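Local atomic coordinates of Pgp2 (Campylobacter jejuni subsp. jejuni, PDB entry 6XJ7), a protein that probably trims peptidoglycan as an LD-carboxypeptidase of the YkuD family and helps set the helical shape of the cell, with peptidoglycan bound by an accessory NTF2-like domain. Residues T200-Y205 with M216-F221; F260-Y265 with G273-Y278. The protein carries 1 engineered substitution. All blocks are in the same frame, centred on the assembly; numbering follows the deposited sequence.

Contact 1: residues T200-Y205 with M216-F221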
loop_
_atom_site.group_PDB
_atom_site.type_symbol
_atom_site.label_atom_id
_atom_site.label_comp_id
_atom_site.label_asym_id
_atom_site.label_seq_id
_atom_site.Cartn_x
_atom_site.Cartn_y
_atom_site.Cartn_z
ATOM N N THR A 200 -11.460 -22.185 -4.993
ATOM C CA THR A 200 -10.173 -21.584 -5.347
ATOM C C THR A 200 -10.129 -20.104 -4.975
ATOM O O THR A 200 -9.143 -19.615 -4.406
ATOM C CB THR A 200 -9.913 -21.781 -6.833
ATOM O OG1 THR A 200 -9.988 -23.189 -7.132
ATOM C CG2 THR A 200 -8.551 -21.250 -7.227
ATOM N N TYR A 201 -11.188 -19.372 -5.290
ATOM C CA TYR A 201 -11.278 -17.967 -4.913
ATOM C C TYR A 201 -11.035 -17.766 -3.428
ATOM O O TYR A 201 -10.182 -16.967 -3.019
ATOM C CB TYR A 201 -12.653 -17.489 -5.302
ATOM C CG TYR A 201 -13.007 -16.086 -4.988
ATOM C CD1 TYR A 201 -12.625 -15.053 -5.825
ATOM C CD2 TYR A 201 -13.798 -15.792 -3.898
ATOM C CE1 TYR A 201 -12.994 -13.735 -5.553
ATOM C CE2 TYR A 201 -14.183 -14.506 -3.631
ATOM C CZ TYR A 201 -13.772 -13.479 -4.464
ATOM O OH TYR A 201 -14.202 -12.189 -4.225
ATOM N N LEU A 202 -11.792 -18.491 -2.597
ATOM C CA LEU A 202 -11.679 -18.314 -1.159
ATOM C C LEU A 202 -10.301 -18.726 -0.652
ATOM O O LEU A 202 -9.867 -18.244 0.396
ATOM C CB LEU A 202 -12.784 -19.100 -0.439
ATOM C CG LEU A 202 -14.199 -18.595 -0.603
ATOM C CD1 LEU A 202 -15.243 -19.535 -0.010
ATOM C CD2 LEU A 202 -14.277 -17.227 0.019
ATOM N N SER A 203 -9.606 -19.625 -1.357
ATOM C CA SER A 203 -8.293 -20.073 -0.898
ATOM C C SER A 203 -7.245 -18.967 -0.961
ATOM O O SER A 203 -6.173 -19.111 -0.361
ATOM C CB SER A 203 -7.816 -21.279 -1.719
ATOM O OG SER A 203 -7.249 -20.876 -2.964
ATOM N N PHE A 204 -7.533 -17.860 -1.649
ATOM C CA PHE A 204 -6.639 -16.716 -1.688
ATOM C C PHE A 204 -6.883 -15.732 -0.553
ATOM O O PHE A 204 -6.211 -14.696 -0.490
ATOM C CB PHE A 204 -6.763 -16.000 -3.044
ATOM C CG PHE A 204 -6.084 -16.727 -4.146
ATOM C CD1 PHE A 204 -4.702 -16.825 -4.182
ATOM C CD2 PHE A 204 -6.820 -17.384 -5.117
ATOM C CE1 PHE A 204 -4.061 -17.516 -5.194
ATOM C CE2 PHE A 204 -6.190 -18.082 -6.123
ATOM C CZ PHE A 204 -4.797 -18.150 -6.160
ATOM N N TYR A 205 -7.800 -16.032 0.352
ATOM C CA TYR A 205 -8.058 -15.186 1.499
ATOM C C TYR A 205 -7.520 -15.845 2.752
ATOM O O TYR A 205 -7.598 -17.074 2.908
ATOM C CB TYR A 205 -9.552 -14.920 1.653
ATOM C CG TYR A 205 -10.114 -14.109 0.515
ATOM C CD1 TYR A 205 -10.467 -14.726 -0.673
ATOM C CD2 TYR A 205 -10.292 -12.729 0.617
ATOM C CE1 TYR A 205 -10.962 -13.992 -1.734
ATOM C CE2 TYR A 205 -10.789 -12.003 -0.440
ATOM C CZ TYR A 205 -11.126 -12.635 -1.601
ATOM O OH TYR A 205 -11.613 -11.908 -2.651
ATOM N N MET A 216 -15.442 -8.980 11.549
ATOM C CA MET A 216 -16.098 -9.904 10.630
ATOM C C MET A 216 -15.561 -11.314 10.836
ATOM O O MET A 216 -14.366 -11.507 11.089
ATOM C CB MET A 216 -15.858 -9.482 9.180
ATOM C CG MET A 216 -16.580 -10.371 8.139
ATOM S SD MET A 216 -15.785 -10.334 6.519
ATOM C CE MET A 216 -14.550 -11.635 6.638
ATOM N N LYS A 217 -16.450 -12.302 10.705
ATOM C CA LYS A 217 -16.084 -13.713 10.735
ATOM C C LYS A 217 -15.965 -14.249 9.316
ATOM O O LYS A 217 -16.714 -13.860 8.422
ATOM C CB LYS A 217 -17.118 -14.538 11.501
ATOM C CG LYS A 217 -17.509 -13.950 12.860
ATOM C CD LYS A 217 -18.332 -14.937 13.693
ATOM C CE LYS A 217 -18.912 -14.275 14.940
ATOM N NZ LYS A 217 -19.980 -13.302 14.587
ATOM N N PHE A 218 -15.037 -15.180 9.125
ATOM C CA PHE A 218 -14.757 -15.645 7.776
ATOM C C PHE A 218 -15.922 -16.422 7.167
ATOM O O PHE A 218 -16.113 -16.376 5.951
ATOM C CB PHE A 218 -13.503 -16.505 7.764
ATOM C CG PHE A 218 -12.969 -16.741 6.394
ATOM C CD1 PHE A 218 -12.294 -15.731 5.719
ATOM C CD2 PHE A 218 -13.159 -17.950 5.762
ATOM C CE1 PHE A 218 -11.815 -15.942 4.445
ATOM C CE2 PHE A 218 -12.666 -18.161 4.484
ATOM C CZ PHE A 218 -11.996 -17.166 3.833
ATOM N N GLU A 219 -16.700 -17.148 7.968
ATOM C CA GLU A 219 -17.825 -17.893 7.400
ATOM C C GLU A 219 -18.912 -16.959 6.875
ATOM O O GLU A 219 -19.567 -17.265 5.874
ATOM C CB GLU A 219 -18.394 -18.857 8.438
ATOM C CG GLU A 219 -17.481 -20.052 8.707
ATOM C CD GLU A 219 -17.257 -20.913 7.464
ATOM O OE1 GLU A 219 -18.162 -20.955 6.594
ATOM O OE2 GLU A 219 -16.175 -21.542 7.350
ATOM N N GLN A 220 -19.130 -15.824 7.540
ATOM C CA GLN A 220 -20.042 -14.822 6.999
ATOM C C GLN A 220 -19.659 -14.487 5.564
ATOM O O GLN A 220 -20.523 -14.302 4.697
ATOM C CB GLN A 220 -20.021 -13.559 7.876
ATOM C CG GLN A 220 -20.320 -13.808 9.370
ATOM C CD GLN A 220 -20.160 -12.556 10.250
ATOM O OE1 GLN A 220 -19.300 -11.703 10.004
ATOM N NE2 GLN A 220 -20.987 -12.460 11.292
ATOM N N PHE A 221 -18.358 -14.440 5.294
ATOM C CA PHE A 221 -17.848 -14.112 3.972
ATOM C C PHE A 221 -17.946 -15.307 3.034
ATOM O O PHE A 221 -18.471 -15.192 1.926
ATOM C CB PHE A 221 -16.401 -13.656 4.108
ATOM C CG PHE A 221 -15.734 -13.333 2.828
ATOM C CD1 PHE A 221 -16.074 -12.199 2.120
ATOM C CD2 PHE A 221 -14.687 -14.115 2.369
ATOM C CE1 PHE A 221 -15.406 -11.864 0.941
ATOM C CE2 PHE A 221 -14.030 -13.766 1.192
ATOM C CZ PHE A 221 -14.389 -12.655 0.496
#

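Contact 2: residues F260-Y265 with G273-Y278. Engineered in segment 273-278: A275 (natural residue Lys).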
loop_
_atom_site.group_PDB
_atom_site.type_symbol
_atom_site.label_atom_id
_atom_site.label_comp_id
_atom_site.label_asym_id
_atom_site.label_seq_id
_atom_site.Cartn_x
_atom_site.Cartn_y
_atom_site.Cartn_z
ATOM N N PHE A 260 -4.797 -1.664 -8.025
ATOM C CA PHE A 260 -5.037 -1.885 -9.437
ATOM C C PHE A 260 -6.425 -1.376 -9.742
ATOM O O PHE A 260 -7.275 -1.234 -8.860
ATOM C CB PHE A 260 -4.939 -3.354 -9.870
ATOM C CG PHE A 260 -5.765 -4.306 -9.034
ATOM C CD1 PHE A 260 -6.934 -4.864 -9.531
ATOM C CD2 PHE A 260 -5.372 -4.632 -7.744
ATOM C CE1 PHE A 260 -7.680 -5.749 -8.767
ATOM C CE2 PHE A 260 -6.126 -5.494 -6.968
ATOM C CZ PHE A 260 -7.291 -6.060 -7.487
ATOM N N TYR A 261 -6.633 -1.122 -11.007
ATOM C CA TYR A 261 -7.941 -0.740 -11.489
ATOM C C TYR A 261 -8.707 -1.983 -11.917
ATOM O O TYR A 261 -8.174 -2.848 -12.617
ATOM C CB TYR A 261 -7.790 0.248 -12.637
ATOM C CG TYR A 261 -9.078 0.937 -12.933
ATOM C CD1 TYR A 261 -9.525 1.985 -12.140
ATOM C CD2 TYR A 261 -9.874 0.516 -13.977
ATOM C CE1 TYR A 261 -10.731 2.630 -12.420
ATOM C CE2 TYR A 261 -11.074 1.169 -14.267
ATOM C CZ TYR A 261 -11.492 2.195 -13.483
ATOM O OH TYR A 261 -12.684 2.817 -13.774
ATOM N N GLU A 262 -9.949 -2.073 -11.465
ATOM C CA GLU A 262 -10.806 -3.229 -11.658
ATOM C C GLU A 262 -11.948 -2.838 -12.585
ATOM O O GLU A 262 -12.601 -1.813 -12.370
ATOM C CB GLU A 262 -11.346 -3.663 -10.303
ATOM C CG GLU A 262 -11.570 -5.072 -10.050
ATOM C CD GLU A 262 -11.780 -5.286 -8.576
ATOM O OE1 GLU A 262 -10.936 -5.973 -7.942
ATOM O OE2 GLU A 262 -12.763 -4.712 -8.046
ATOM N N ASP A 263 -12.175 -3.651 -13.605
ATOM C CA ASP A 263 -13.210 -3.425 -14.596
ATOM C C ASP A 263 -13.981 -4.729 -14.750
ATOM O O ASP A 263 -13.431 -5.716 -15.240
ATOM C CB ASP A 263 -12.588 -2.991 -15.909
ATOM C CG ASP A 263 -13.585 -2.390 -16.841
ATOM O OD1 ASP A 263 -14.778 -2.757 -16.754
ATOM O OD2 ASP A 263 -13.161 -1.549 -17.637
ATOM N N TYR A 264 -15.245 -4.719 -14.339
ATOM C CA TYR A 264 -16.048 -5.915 -14.129
ATOM C C TYR A 264 -17.314 -5.796 -14.962
ATOM O O TYR A 264 -18.040 -4.801 -14.847
ATOM C CB TYR A 264 -16.400 -6.040 -12.647
ATOM C CG TYR A 264 -17.283 -7.194 -12.253
ATOM C CD1 TYR A 264 -16.741 -8.365 -11.752
ATOM C CD2 TYR A 264 -18.667 -7.106 -12.351
ATOM C CE1 TYR A 264 -17.544 -9.429 -11.381
ATOM C CE2 TYR A 264 -19.481 -8.160 -11.980
ATOM C CZ TYR A 264 -18.920 -9.320 -11.493
ATOM O OH TYR A 264 -19.729 -10.372 -11.118
ATOM N N TYR A 265 -17.579 -6.814 -15.766
ATOM C CA TYR A 265 -18.754 -6.854 -16.624
ATOM C C TYR A 265 -19.509 -8.159 -16.407
ATOM O O TYR A 265 -18.925 -9.245 -16.471
ATOM C CB TYR A 265 -18.373 -6.728 -18.094
ATOM C CG TYR A 265 -19.568 -6.891 -19.005
ATOM C CD1 TYR A 265 -20.312 -5.795 -19.402
ATOM C CD2 TYR A 265 -19.964 -8.147 -19.448
ATOM C CE1 TYR A 265 -21.409 -5.942 -20.221
ATOM C CE2 TYR A 265 -21.065 -8.305 -20.258
ATOM C CZ TYR A 265 -21.783 -7.199 -20.647
ATOM O OH TYR A 265 -22.889 -7.348 -21.468
ATOM N N GLY A 273 -13.506 0.580 -10.959
ATOM C CA GLY A 273 -12.982 1.524 -9.994
ATOM C C GLY A 273 -11.665 1.043 -9.423
ATOM O O GLY A 273 -11.164 -0.026 -9.782
ATOM N N ASP A 274 -11.123 1.870 -8.529
ATOM C CA ASP A 274 -9.850 1.569 -7.877
ATOM C C ASP A 274 -10.045 0.429 -6.904
ATOM O O ASP A 274 -10.924 0.479 -6.038
ATOM C CB ASP A 274 -9.305 2.778 -7.124
ATOM C CG ASP A 274 -9.051 3.963 -8.005
ATOM O OD1 ASP A 274 -8.694 3.776 -9.170
ATOM O OD2 ASP A 274 -9.187 5.097 -7.496
ATOM N N ALA A 275 -9.194 -0.582 -7.018
ATOM C CA ALA A 275 -9.250 -1.738 -6.143
ATOM C C ALA A 275 -7.935 -1.835 -5.390
ATOM O O ALA A 275 -6.912 -1.324 -5.838
ATOM C CB ALA A 275 -9.498 -3.030 -6.931
ATOM N N ILE A 276 -7.971 -2.493 -4.240
ATOM C CA ILE A 276 -6.744 -2.741 -3.479
ATOM C C ILE A 276 -6.861 -4.079 -2.778
ATOM O O ILE A 276 -7.905 -4.394 -2.201
ATOM C CB ILE A 276 -6.464 -1.650 -2.429
ATOM C CG1 ILE A 276 -6.697 -0.246 -2.967
ATOM C CG2 ILE A 276 -4.999 -1.805 -1.937
ATOM C CD1 ILE A 276 -6.580 0.825 -1.883
ATOM N N LEU A 277 -5.784 -4.864 -2.832
ATOM C CA LEU A 277 -5.604 -5.992 -1.933
ATOM C C LEU A 277 -4.439 -5.688 -1.011
ATOM O O LEU A 277 -3.358 -5.299 -1.467
ATOM C CB LEU A 277 -5.311 -7.298 -2.681
ATOM C CG LEU A 277 -6.382 -7.730 -3.694
ATOM C CD1 LEU A 277 -5.948 -8.977 -4.419
ATOM C CD2 LEU A 277 -7.683 -7.938 -2.975
ATOM N N TYR A 278 -4.656 -5.865 0.275
ATOM C CA TYR A 278 -3.569 -5.909 1.239
ATOM C C TYR A 278 -3.359 -7.377 1.529
ATOM O O TYR A 278 -4.313 -8.058 1.909
ATOM C CB TYR A 278 -3.911 -5.152 2.516
ATOM C CG TYR A 278 -4.013 -3.691 2.268
ATOM C CD1 TYR A 278 -2.924 -2.846 2.445
ATOM C CD2 TYR A 278 -5.207 -3.146 1.822
ATOM C CE1 TYR A 278 -3.037 -1.474 2.180
ATOM C CE2 TYR A 278 -5.324 -1.789 1.551
ATOM C CZ TYR A 278 -4.244 -0.963 1.726
ATOM O OH TYR A 278 -4.393 0.385 1.432
#

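Contact 1: residues T200-Y205 with M216-F221
The ring of Y205 offers one face to the edge of F221, a T-shaped (edge-to-face) pair with centroids 5.0 Å apart and planes at 60°, within the helical part of the NTF2-like domain. F221 CE2 stands 3.8 Å above the plane of the Y205 ring, over its centre, and F221 CZ lies 3.8 Å from Y205 CE2. The F218 ring is met at its edge, where Y205 CB lies in its plane, 3.7 Å from F218 CE1. One tyrosine thus serves two phenylalanines, its flat ring receiving an edge and its methylene meeting a rim. F218 and F221, three residues apart on helix 218-229, lie on the side turned to 200-205, and F221 reaches across with CG anti to the backbone N (chi1 178°). Rings suit this place because both present apolar surface to the other segment, with which no hydrogen bond is exchanged. The OH of Y205 hydrogen-bonds with E292 OE1 and W189 NE1, which probably limits how the ring can swing, while F210 meets Y205 edge-to-face. L202, whose branched end fills in beside the rings, slides past F221 in the opposite direction and sets CD2 3.7 Å from F221 CE2.

Contact 2: residues F260-Y265 with G273-Y278
F260-Y265 and G273-Y278 pair as antiparallel strands of a beta hairpin in the curled sheet of the NTF2-like domain. F260 with A275 and E262 with G273 are hydrogen-bonded pairs, and Y261 with D274 is the non-hydrogen-bonded pair between them. Four backbone hydrogen bonds hold the register; A275 N to F260 O is the shortest, 2.7 Å. The short segments run at 119° to each other, a sign of the strong twist and coil of the hairpin. On the face carrying F260, E262 and A275, the phenyl ring covers A275: CB sits 3.9 Å from the ring centroid, 18° off the normal, a CH-pi contact. A chi1 of 51° folds the F260 ring back over the neighbouring strand, where L277 CG meets its edge in plane, 4.0 Å from F260 CE2. A275 is engineered, lysine being natural, and its methyl also lies 3.4 Å from E262 OE1. On the opposite face of the sheet, the Y261 ring has G273 O over one of its faces, and the bare backbone of G273 permits the close approach of CA to Y261 CE1, 3.5 Å; D274 OD1 sits at the ring edge, and Y261 OH forms a hydrogen bond with R272 NH1. W189 and L186 of helix 176-194 touch the F260 and L277 side, the helix-against-curved-sheet packing typical of the NTF2 fold.

Following the chain from the N terminus, helix 176-194 comes before both contacts. Contact 1 then brings 216-221 back to 200-205 across ten intervening residues that are neither helix nor strand, joining helix 198-203 to helix 218-229. Only after it has closed does contact 2 open, after strand 236-246 along the chain, and close the turn between strands 254-265 and 270-281. The two are therefore in series, neither nested nor crossed. Their centres lie 18 Å apart and their nearest atoms about 6 Å, with no direct touch. W189 of helix 176-194 spans them, its NE1 hydrogen-bonded with Y205 OH of contact 1 and its side chain touching F260 and L277 of contact 2.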